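Alanine racemase 1 (Caldanaerobacter subterraneus subsp. tengcongensis MB4, PDB 4Y2W) belongs to the alanine racemase family, whose chains join an N-terminal TIM-barrel domain to a C-terminal domain built largely of beta strands. Local coordinates at residues K40-A43 and G47-Y50; Y50-L55 and D61-A66; F54-G59 and I79-L84; S364-S367 and P371-Y374. The protein carries 1 engineered substitution. One frame throughout, in Å; residues are numbered along the deposited sequence.

How the contacts relate
Three of the four contacts follow one another along helix 48-58. Contact 1 sits at its start, contact 2 on its middle and contact 3 near its end. Centres of contacts 1 and 2 are about 8 Å apart, those of contacts 2 and 3 about 5 Å, and contacts 2 and 3 reach neighbouring barrel strands, 62-65 and 83-85. Contact 4 comes much later in the chain, in the C-terminal domain, its centre about 10 Å from that of contact 1 and about 21 Å from that of contact 3. The rings of Y50 and Y374 stack, so helix 48-58 also touches the C-terminal domain.

Contact 1 of 4, residues K40-A43 and G47-Y50; sequences KGDA and GASY. With ALA (alanine), chain F.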
loop_
_atom_site.group_PDB
_atom_site.type_symbol
_atom_site.label_atom_id
_atom_site.label_comp_id
_atom_site.label_asym_id
_atom_site.label_seq_id
_atom_site.Cartn_x
_atom_site.Cartn_y
_atom_site.Cartn_z
ATOM N N LYS A 40 3.802 14.374 1.706
ATOM C CA LYS A 40 4.093 13.156 2.456
ATOM C C LYS A 40 3.343 11.960 1.885
ATOM O O LYS A 40 2.463 12.113 1.037
ATOM C CB LYS A 40 3.765 13.338 3.943
ATOM C CG LYS A 40 2.304 13.616 4.279
ATOM C CD LYS A 40 2.215 14.424 5.567
ATOM C CE LYS A 40 0.791 14.589 6.061
ATOM N NZ LYS A 40 0.372 13.397 6.843
ATOM N N GLY A 41 3.703 10.772 2.351
ATOM C CA GLY A 41 3.168 9.533 1.801
ATOM C C GLY A 41 3.385 9.451 0.300
ATOM O O GLY A 41 2.477 9.079 -0.441
ATOM N N ASP A 42 4.588 9.812 -0.144
ATOM C CA ASP A 42 4.947 9.782 -1.563
ATOM C C ASP A 42 4.010 10.680 -2.387
ATOM O O ASP A 42 3.451 10.268 -3.410
ATOM C CB ASP A 42 4.950 8.334 -2.079
ATOM C CG ASP A 42 5.738 8.170 -3.362
ATOM O OD1 ASP A 42 6.756 8.863 -3.526
ATOM O OD2 ASP A 42 5.344 7.342 -4.206
ATOM N N ALA A 43 3.855 11.916 -1.917
ATOM C CA ALA A 43 2.970 12.900 -2.537
ATOM C C ALA A 43 1.538 12.384 -2.607
ATOM O O ALA A 43 0.865 12.520 -3.633
ATOM C CB ALA A 43 3.480 13.281 -3.925
ATOM N N GLY A 47 3.731 10.031 -6.286
ATOM C CA GLY A 47 5.175 9.983 -6.542
ATOM C C GLY A 47 5.831 11.309 -6.196
ATOM O O GLY A 47 5.641 12.301 -6.895
ATOM N N ALA A 48 6.602 11.322 -5.114
ATOM C CA ALA A 48 7.210 12.548 -4.604
ATOM C C ALA A 48 8.226 13.143 -5.571
ATOM O O ALA A 48 8.230 14.350 -5.798
ATOM C CB ALA A 48 7.862 12.291 -3.253
ATOM N N SER A 49 9.082 12.296 -6.139
ATOM C CA SER A 49 10.119 12.753 -7.066
ATOM C C SER A 49 9.569 13.730 -8.093
ATOM O O SER A 49 9.998 14.879 -8.152
ATOM C CB SER A 49 10.768 11.569 -7.785
ATOM O OG SER A 49 11.551 10.808 -6.883
ATOM N N TYR A 50 8.611 13.269 -8.890
ATOM C CA TYR A 50 8.067 14.082 -9.978
ATOM C C TYR A 50 7.245 15.268 -9.465
ATOM O O TYR A 50 7.367 16.377 -9.984
ATOM C CB TYR A 50 7.245 13.220 -10.949
ATOM C CG TYR A 50 8.069 12.627 -12.076
ATOM C CD1 TYR A 50 8.717 11.403 -11.928
ATOM C CD2 TYR A 50 8.210 13.300 -13.292
ATOM C CE1 TYR A 50 9.475 10.865 -12.956
ATOM C CE2 TYR A 50 8.962 12.769 -14.324
ATOM C CZ TYR A 50 9.594 11.550 -14.151
ATOM O OH TYR A 50 10.342 11.017 -15.176
HETATM N N ALA F . -3.726 14.804 5.999
HETATM C CA ALA F . -2.984 14.957 7.292
HETATM C C ALA F . -3.306 13.834 8.289
HETATM O O ALA F . -2.505 13.536 9.177
HETATM C CB ALA F . -3.279 16.316 7.912
HETATM O OXT ALA F . -4.364 13.198 8.247
#
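D42 reaches G47 and A48 through its backbone oxygen and its carboxylate. Its CB leaves a backbone with a positive phi, in a run where G41, D42 and A43 all take left-handed helical angles. With CG anti to the backbone N (chi1 -161°), the carboxylate is placed beside the start of the next helix. CG of D42 lies 3.7 Å from CA of G47. Beyond it, OD1 accepts the N-H of A48 at 2.9 Å, an almost straight bond (168°) that arrives well above the carboxylate plane. The same OD1 is 3.6 Å from CB of A48.

This is the first strand-to-helix connection of the TIM barrel, between strand 34-38 and helix 48-58. G47 holds the N-cap position and A48 opens the helix, so the carboxylate faces the helix's N-terminal end, whose dipole probably favours a negative group there. The other branch, OD2 of D42, lies 3.5 Å from CA of G47. It also makes a weak hydrogen bond to Y386 OH. A second bond joins the backbones: G47 N to D42 O, 2.9 Å. CB of A43 rests 3.8 Å from G47 O. K40 points the other way, into the alanine pocket; its NZ stands 3.7 Å from O of the bound alanine and forms a salt bridge with D317 of the second subunit.

Contact 2 of 4, residues Y50-L55 and D61-A66; sequences YVAKFL and DYFGVA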
loop_
_atom_site.group_PDB
_atom_site.type_symbol
_atom_site.label_atom_id
_atom_site.label_comp_id
_atom_site.label_asym_id
_atom_site.label_seq_id
_atom_site.Cartn_x
_atom_site.Cartn_y
_atom_site.Cartn_z
ATOM N N TYR A 50 8.611 13.269 -8.890
ATOM C CA TYR A 50 8.067 14.082 -9.978
ATOM C C TYR A 50 7.245 15.268 -9.465
ATOM O O TYR A 50 7.367 16.377 -9.984
ATOM C CB TYR A 50 7.245 13.220 -10.949
ATOM C CG TYR A 50 8.069 12.627 -12.076
ATOM C CD1 TYR A 50 8.717 11.403 -11.928
ATOM C CD2 TYR A 50 8.210 13.300 -13.292
ATOM C CE1 TYR A 50 9.475 10.865 -12.956
ATOM C CE2 TYR A 50 8.962 12.769 -14.324
ATOM C CZ TYR A 50 9.594 11.550 -14.151
ATOM O OH TYR A 50 10.342 11.017 -15.176
ATOM N N VAL A 51 6.424 15.035 -8.445
ATOM C CA VAL A 51 5.593 16.095 -7.867
ATOM C C VAL A 51 6.461 17.207 -7.273
ATOM O O VAL A 51 6.184 18.388 -7.473
ATOM C CB VAL A 51 4.631 15.537 -6.796
ATOM C CG1 VAL A 51 3.971 16.656 -6.001
ATOM C CG2 VAL A 51 3.570 14.662 -7.446
ATOM N N ALA A 52 7.511 16.825 -6.553
ATOM C CA ALA A 52 8.437 17.795 -5.975
ATOM C C ALA A 52 9.189 18.544 -7.068
ATOM O O ALA A 52 9.355 19.759 -6.994
ATOM C CB ALA A 52 9.418 17.105 -5.038
ATOM N N LYS A 53 9.640 17.808 -8.080
ATOM C CA LYS A 53 10.351 18.396 -9.214
ATOM C C LYS A 53 9.519 19.512 -9.842
ATOM O O LYS A 53 10.020 20.614 -10.059
ATOM C CB LYS A 53 10.677 17.324 -10.268
ATOM C CG LYS A 53 11.587 17.792 -11.403
ATOM C CD LYS A 53 11.255 17.097 -12.724
ATOM C CE LYS A 53 12.060 17.643 -13.901
ATOM N NZ LYS A 53 13.318 16.878 -14.140
ATOM N N PHE A 54 8.247 19.229 -10.107
ATOM C CA PHE A 54 7.385 20.177 -10.815
ATOM C C PHE A 54 6.850 21.315 -9.940
ATOM O O PHE A 54 6.580 22.406 -10.449
ATOM C CB PHE A 54 6.252 19.443 -11.544
ATOM C CG PHE A 54 6.630 19.003 -12.929
ATOM C CD1 PHE A 54 7.513 17.949 -13.120
ATOM C CD2 PHE A 54 6.143 19.674 -14.044
ATOM C CE1 PHE A 54 7.882 17.557 -14.397
ATOM C CE2 PHE A 54 6.510 19.287 -15.324
ATOM C CZ PHE A 54 7.382 18.229 -15.501
ATOM N N LEU A 55 6.703 21.076 -8.638
ATOM C CA LEU A 55 6.346 22.151 -7.706
ATOM C C LEU A 55 7.547 23.068 -7.432
ATOM O O LEU A 55 7.375 24.267 -7.186
ATOM C CB LEU A 55 5.786 21.583 -6.399
ATOM C CG LEU A 55 4.403 20.929 -6.488
ATOM C CD1 LEU A 55 4.038 20.282 -5.161
ATOM C CD2 LEU A 55 3.333 21.928 -6.902
ATOM N N ASP A 61 7.754 27.483 -1.740
ATOM C CA ASP A 61 8.661 28.015 -0.711
ATOM C C ASP A 61 9.258 26.942 0.200
ATOM O O ASP A 61 10.391 27.079 0.662
ATOM C CB ASP A 61 7.940 29.067 0.140
ATOM C CG ASP A 61 7.462 30.250 -0.678
ATOM O OD1 ASP A 61 8.287 30.836 -1.405
ATOM O OD2 ASP A 61 6.265 30.592 -0.596
ATOM N N TYR A 62 8.491 25.889 0.466
ATOM C CA TYR A 62 8.930 24.805 1.346
ATOM C C TYR A 62 8.248 23.502 0.935
ATOM O O TYR A 62 7.252 23.514 0.208
ATOM C CB TYR A 62 8.558 25.136 2.796
ATOM C CG TYR A 62 9.707 25.104 3.784
ATOM C CD1 TYR A 62 10.276 23.901 4.191
ATOM C CD2 TYR A 62 10.210 26.283 4.332
ATOM C CE1 TYR A 62 11.321 23.875 5.104
ATOM C CE2 TYR A 62 11.254 26.265 5.243
ATOM C CZ TYR A 62 11.805 25.061 5.625
ATOM O OH TYR A 62 12.836 25.036 6.531
ATOM N N PHE A 63 8.793 22.380 1.397
ATOM C CA PHE A 63 8.111 21.091 1.309
ATOM C C PHE A 63 7.912 20.505 2.699
ATOM O O PHE A 63 8.766 20.649 3.572
ATOM C CB PHE A 63 8.901 20.101 0.453
ATOM C CG PHE A 63 8.727 20.299 -1.023
ATOM C CD1 PHE A 63 7.481 20.156 -1.610
ATOM C CD2 PHE A 63 9.812 20.610 -1.828
ATOM C CE1 PHE A 63 7.315 20.332 -2.972
ATOM C CE2 PHE A 63 9.656 20.785 -3.194
ATOM C CZ PHE A 63 8.405 20.646 -3.766
ATOM N N GLY A 64 6.776 19.844 2.889
ATOM C CA GLY A 64 6.488 19.123 4.121
ATOM C C GLY A 64 6.446 17.629 3.860
ATOM O O GLY A 64 5.789 17.177 2.916
ATOM N N VAL A 65 7.155 16.869 4.692
ATOM C CA VAL A 65 7.121 15.412 4.633
ATOM C C VAL A 65 7.037 14.799 6.026
ATOM O O VAL A 65 7.349 15.448 7.027
ATOM C CB VAL A 65 8.344 14.831 3.899
ATOM C CG1 VAL A 65 8.284 15.184 2.423
ATOM C CG2 VAL A 65 9.643 15.311 4.531
ATOM N N ALA A 66 6.627 13.533 6.064
ATOM C CA ALA A 66 6.376 12.823 7.310
ATOM C C ALA A 66 7.644 12.262 7.946
ATOM O O ALA A 66 7.806 12.343 9.164
ATOM C CB ALA A 66 5.376 11.704 7.073
#
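L55 N, bonded to V51 O at 3.0 Å, belongs to the regular helical frame that brings CB of L55 against the ring of F63. F54 N to Y50 O repeats that bond at 3.0 Å. One turn back, A52 is the other residue that touches the ring, and the two present themselves on the same flank of helix 48-58.

F63 does the reaching. Its CG lies anti to the carbonyl carbon (chi1 -80°), and the ring extends from strand 62-65 until CZ, the far corner, enters the notch between the two helix residues. CB of L55 comes to CZ at 3.8 Å, at the ring edge and near its plane. CD1 of L55 lies in that plane too, 3.9 Å from CE1. On the A52 side CB is 3.9 Å from CZ, while the carbonyl oxygen of A52 approaches the same carbon obliquely, at 3.5 Å.

In the TIM barrel, helix 48-58 joins strand 34-38 to its parallel neighbour 62-65, a beta-alpha-beta crossover, and F63 is the strand side chain that meets the helix. It also packs on A37 and I39 and on T81. Carbon meets carbon almost throughout, so the helix seems to be held against this strand by the shape and burial of the ring and not by any directed polar bond.

Contact 3 of 4, residues F54-G59 and I79-L84; sequences FLEKEG and IKTPIL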
loop_
_atom_site.group_PDB
_atom_site.type_symbol
_atom_site.label_atom_id
_atom_site.label_comp_id
_atom_site.label_asym_id
_atom_site.label_seq_id
_atom_site.Cartn_x
_atom_site.Cartn_y
_atom_site.Cartn_z
ATOM N N PHE A 54 8.247 19.229 -10.107
ATOM C CA PHE A 54 7.385 20.177 -10.815
ATOM C C PHE A 54 6.850 21.315 -9.940
ATOM O O PHE A 54 6.580 22.406 -10.449
ATOM C CB PHE A 54 6.252 19.443 -11.544
ATOM C CG PHE A 54 6.630 19.003 -12.929
ATOM C CD1 PHE A 54 7.513 17.949 -13.120
ATOM C CD2 PHE A 54 6.143 19.674 -14.044
ATOM C CE1 PHE A 54 7.882 17.557 -14.397
ATOM C CE2 PHE A 54 6.510 19.287 -15.324
ATOM C CZ PHE A 54 7.382 18.229 -15.501
ATOM N N LEU A 55 6.703 21.076 -8.638
ATOM C CA LEU A 55 6.346 22.151 -7.706
ATOM C C LEU A 55 7.547 23.068 -7.432
ATOM O O LEU A 55 7.375 24.267 -7.186
ATOM C CB LEU A 55 5.786 21.583 -6.399
ATOM C CG LEU A 55 4.403 20.929 -6.488
ATOM C CD1 LEU A 55 4.038 20.282 -5.161
ATOM C CD2 LEU A 55 3.333 21.928 -6.902
ATOM N N GLU A 56 8.756 22.510 -7.486
ATOM C CA GLU A 56 9.979 23.308 -7.382
ATOM C C GLU A 56 10.125 24.274 -8.565
ATOM O O GLU A 56 10.553 25.412 -8.378
ATOM C CB GLU A 56 11.212 22.405 -7.277
ATOM C CG GLU A 56 12.522 23.157 -7.091
ATOM C CD GLU A 56 13.707 22.231 -6.875
ATOM O OE1 GLU A 56 13.854 21.261 -7.648
ATOM O OE2 GLU A 56 14.499 22.477 -5.941
ATOM N N LYS A 57 9.776 23.821 -9.772
ATOM C CA LYS A 57 9.747 24.698 -10.951
ATOM C C LYS A 57 8.722 25.818 -10.761
ATOM O O LYS A 57 8.953 26.960 -11.164
ATOM C CB LYS A 57 9.385 23.921 -12.225
ATOM C CG LYS A 57 10.407 22.897 -12.707
ATOM C CD LYS A 57 9.853 22.126 -13.905
ATOM C CE LYS A 57 10.636 20.858 -14.225
ATOM N NZ LYS A 57 11.791 21.082 -15.139
ATOM N N GLU A 58 7.594 25.480 -10.140
ATOM C CA GLU A 58 6.492 26.423 -9.944
ATOM C C GLU A 58 6.791 27.486 -8.879
ATOM O O GLU A 58 6.058 28.465 -8.762
ATOM C CB GLU A 58 5.208 25.664 -9.584
ATOM C CG GLU A 58 3.926 26.356 -10.022
ATOM C CD GLU A 58 3.774 26.435 -11.534
ATOM O OE1 GLU A 58 3.162 27.414 -12.016
ATOM O OE2 GLU A 58 4.258 25.524 -12.242
ATOM N N GLY A 59 7.851 27.280 -8.097
ATOM C CA GLY A 59 8.346 28.292 -7.164
ATOM C C GLY A 59 7.823 28.151 -5.746
ATOM O O GLY A 59 7.624 29.148 -5.056
ATOM N N ILE A 79 16.524 17.866 -5.308
ATOM C CA ILE A 79 15.587 18.896 -4.865
ATOM C C ILE A 79 16.323 19.876 -3.946
ATOM O O ILE A 79 16.872 19.476 -2.918
ATOM C CB ILE A 79 14.368 18.282 -4.140
ATOM C CG1 ILE A 79 13.582 17.355 -5.081
ATOM C CG2 ILE A 79 13.458 19.371 -3.586
ATOM C CD1 ILE A 79 12.832 18.056 -6.198
ATOM N N LYS A 80 16.343 21.147 -4.346
ATOM C CA LYS A 80 17.034 22.216 -3.611
ATOM C C LYS A 80 16.124 22.879 -2.581
ATOM O O LYS A 80 16.597 23.367 -1.554
ATOM C CB LYS A 80 17.531 23.293 -4.580
ATOM C CG LYS A 80 18.448 22.794 -5.688
ATOM C CD LYS A 80 18.567 23.825 -6.804
ATOM C CE LYS A 80 19.299 23.267 -8.016
ATOM N NZ LYS A 80 20.713 22.908 -7.713
ATOM N N THR A 81 14.825 22.911 -2.879
ATOM C CA THR A 81 13.810 23.485 -1.995
ATOM C C THR A 81 14.008 23.030 -0.543
ATOM O O THR A 81 14.333 21.866 -0.307
ATOM C CB THR A 81 12.394 23.068 -2.457
ATOM O OG1 THR A 81 12.244 23.325 -3.859
ATOM C CG2 THR A 81 11.315 23.829 -1.700
ATOM N N PRO A 82 13.826 23.944 0.433
ATOM C CA PRO A 82 13.898 23.531 1.838
ATOM C C PRO A 82 12.833 22.496 2.183
ATOM O O PRO A 82 11.704 22.596 1.702
ATOM C CB PRO A 82 13.639 24.834 2.607
ATOM C CG PRO A 82 13.996 25.923 1.656
ATOM C CD PRO A 82 13.621 25.399 0.302
ATOM N N ILE A 83 13.199 21.516 3.006
ATOM C CA ILE A 83 12.296 20.428 3.385
ATOM C C ILE A 83 12.178 20.333 4.904
ATOM O O ILE A 83 13.185 20.422 5.614
ATOM C CB ILE A 83 12.806 19.073 2.865
ATOM C CG1 ILE A 83 12.980 19.109 1.345
ATOM C CG2 ILE A 83 11.860 17.946 3.277
ATOM C CD1 ILE A 83 13.967 18.088 0.825
ATOM N N LEU A 84 10.949 20.142 5.387
ATOM C CA LEU A 84 10.679 19.990 6.818
ATOM C C LEU A 84 10.189 18.583 7.118
ATOM O O LEU A 84 9.269 18.091 6.469
ATOM C CB LEU A 84 9.630 21.007 7.285
ATOM C CG LEU A 84 9.088 20.827 8.710
ATOM C CD1 LEU A 84 10.183 20.979 9.752
ATOM C CD2 LEU A 84 7.958 21.804 8.980
#
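Hydrogen bonds come first, and they gather on one atom: E56 OE2 accepts from K80 N, from T81 N and from the hydroxyl of T81. The bond from K80 N is the shortest, at 2.8 Å, and reaches OE2 on its syn side. T81 N, 3.1 Å from OE2, comes from the anti side, and T81 OG1, 3.2 Å from OE2, donates from above the carboxylate plane, 39° out of it. Three donors arriving from different directions should fix the rotation of the carboxylate and favour its charged form. E56 gets there by extension: CG is anti to the backbone N (chi1 -177°), and the chain runs straight on to CD.

The van der Waals contacts are fewer, and in each an oxygen meets a carbon. OE1, the other carboxylate branch, lies 3.7 Å from CD1 of I79, and the two side chains run past each other in opposite directions. CB of K80 is 3.4 Å from OE2, yet NZ stays 6.5 Å from OE2, so the charges do not touch.

Backbone bonds end the helix. G59 takes a positive phi and sends weak bonds from its N to L55 O and E56 O, a Schellman motif. Through its carboxylate, E56 ties the last turns of helix 48-58 to the loop leading into strand 83-85, at the end of the TIM barrel where its parallel strands begin, opposite the strand ends that carry the binding site in this fold.

Contact 4 of 4, residues S364-S367 and P371-Y374; sequences SRIS and PRVY
The backbone leaves helix 359-365 at I366 and S367, turns, and enters strand 372-376 at R372, with CA of S367 and CA of P371 still 8.7 Å apart. This is the C-terminal domain with its mixed beta sheet, in which strand 372-376 lies between strand 10-14, parallel to it, and strand 379-384, antiparallel.

Since the backbones stay apart, the side chain of R372 spans the gap. Its CG is anti to the carbonyl carbon, and a bend at chi2 (68°) brings the guanidinium up to the residues that follow the helix. There it grips two successive carbonyls. NH2 donates to I366 O at 3.0 Å and NH1 to S367 O at 3.0 Å; in both bonds the nitrogen stands well above the carbonyl plane, and the acceptor is tilted only modestly from the plane of the guanidinium. NH1 also bonds to V370 O within the turn, and NE to G45 O of the barrel domain. Each of the three nitrogens of this buried group thus has a carbonyl partner; together these bonds fix its orientation, and the carbonyl dipoles would stabilise its positive charge.

S367 has its own anchor, with OG bonded to A288 O. I366 packs on V11, L248 and F250 as well as crossing the arginine obliquely: its CG2 sits over one guanidinium face, 3.7 Å above the plane and displaced toward the rim, closest to NH2 at 3.8 Å.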
loop_
_atom_site.group_PDB
_atom_site.type_symbol
_atom_site.label_atom_id
_atom_site.label_comp_id
_atom_site.label_asym_id
_atom_site.label_seq_id
_atom_site.Cartn_x
_atom_site.Cartn_y
_atom_site.Cartn_z
ATOM N N SER A 364 -3.352 6.759 -0.450
ATOM C CA SER A 364 -2.244 6.042 0.185
ATOM C C SER A 364 -2.344 4.518 0.041
ATOM O O SER A 364 -1.370 3.801 0.260
ATOM C CB SER A 364 -2.153 6.416 1.669
ATOM O OG SER A 364 -3.207 5.838 2.427
ATOM N N ARG A 365 -3.524 4.032 -0.322
ATOM C CA ARG A 365 -3.764 2.609 -0.508
ATOM C C ARG A 365 -3.187 2.102 -1.836
ATOM O O ARG A 365 -2.955 0.903 -1.993
ATOM C CB ARG A 365 -5.271 2.338 -0.469
ATOM C CG ARG A 365 -5.706 1.258 0.505
ATOM C CD ARG A 365 -5.453 1.660 1.951
ATOM N NE ARG A 365 -6.536 1.232 2.832
ATOM C CZ ARG A 365 -6.538 1.374 4.158
ATOM N NH1 ARG A 365 -5.498 1.924 4.796
ATOM N NH2 ARG A 365 -7.589 0.956 4.853
ATOM N N ILE A 366 -2.953 3.009 -2.783
ATOM C CA ILE A 366 -2.463 2.634 -4.112
ATOM C C ILE A 366 -1.022 2.129 -4.014
ATOM O O ILE A 366 -0.094 2.907 -3.798
ATOM C CB ILE A 366 -2.548 3.809 -5.106
ATOM C CG1 ILE A 366 -4.002 4.259 -5.277
ATOM C CG2 ILE A 366 -1.974 3.402 -6.457
ATOM C CD1 ILE A 366 -4.152 5.623 -5.916
ATOM N N SER A 367 -0.846 0.827 -4.205
ATOM C CA SER A 367 0.362 0.140 -3.757
ATOM C C SER A 367 1.556 0.307 -4.680
ATOM O O SER A 367 1.459 0.868 -5.775
ATOM C CB SER A 367 0.088 -1.356 -3.570
ATOM O OG SER A 367 0.225 -2.061 -4.792
ATOM N N PRO A 371 2.319 1.206 -11.244
ATOM C CA PRO A 371 3.241 2.218 -11.753
ATOM C C PRO A 371 2.566 3.577 -11.895
ATOM O O PRO A 371 1.354 3.644 -12.102
ATOM C CB PRO A 371 3.634 1.671 -13.123
ATOM C CG PRO A 371 2.462 0.865 -13.539
ATOM C CD PRO A 371 1.968 0.221 -12.279
ATOM N N ARG A 372 3.355 4.641 -11.769
ATOM C CA ARG A 372 2.871 6.003 -11.953
ATOM C C ARG A 372 3.346 6.535 -13.295
ATOM O O ARG A 372 4.544 6.553 -13.568
ATOM C CB ARG A 372 3.369 6.916 -10.832
ATOM C CG ARG A 372 2.502 6.920 -9.585
ATOM C CD ARG A 372 2.542 5.595 -8.844
ATOM N NE ARG A 372 1.966 5.727 -7.508
ATOM C CZ ARG A 372 1.840 4.732 -6.633
ATOM N NH1 ARG A 372 2.240 3.507 -6.934
ATOM N NH2 ARG A 372 1.306 4.965 -5.443
ATOM N N VAL A 373 2.392 6.948 -14.127
ATOM C CA VAL A 373 2.674 7.564 -15.418
ATOM C C VAL A 373 2.392 9.059 -15.286
ATOM O O VAL A 373 1.402 9.447 -14.663
ATOM C CB VAL A 373 1.799 6.948 -16.529
ATOM C CG1 VAL A 373 2.137 7.548 -17.887
ATOM C CG2 VAL A 373 1.973 5.436 -16.559
ATOM N N TYR A 374 3.256 9.888 -15.873
ATOM C CA TYR A 374 3.218 11.339 -15.659
ATOM C C TYR A 374 2.887 12.133 -16.920
ATOM O O TYR A 374 3.443 11.878 -17.989
ATOM C CB TYR A 374 4.549 11.807 -15.066
ATOM C CG TYR A 374 4.755 11.287 -13.664
ATOM C CD1 TYR A 374 4.179 11.929 -12.572
ATOM C CD2 TYR A 374 5.492 10.133 -13.432
ATOM C CE1 TYR A 374 4.346 11.445 -11.285
ATOM C CE2 TYR A 374 5.670 9.645 -12.147
ATOM C CZ TYR A 374 5.092 10.303 -11.079
ATOM O OH TYR A 374 5.266 9.820 -9.808
#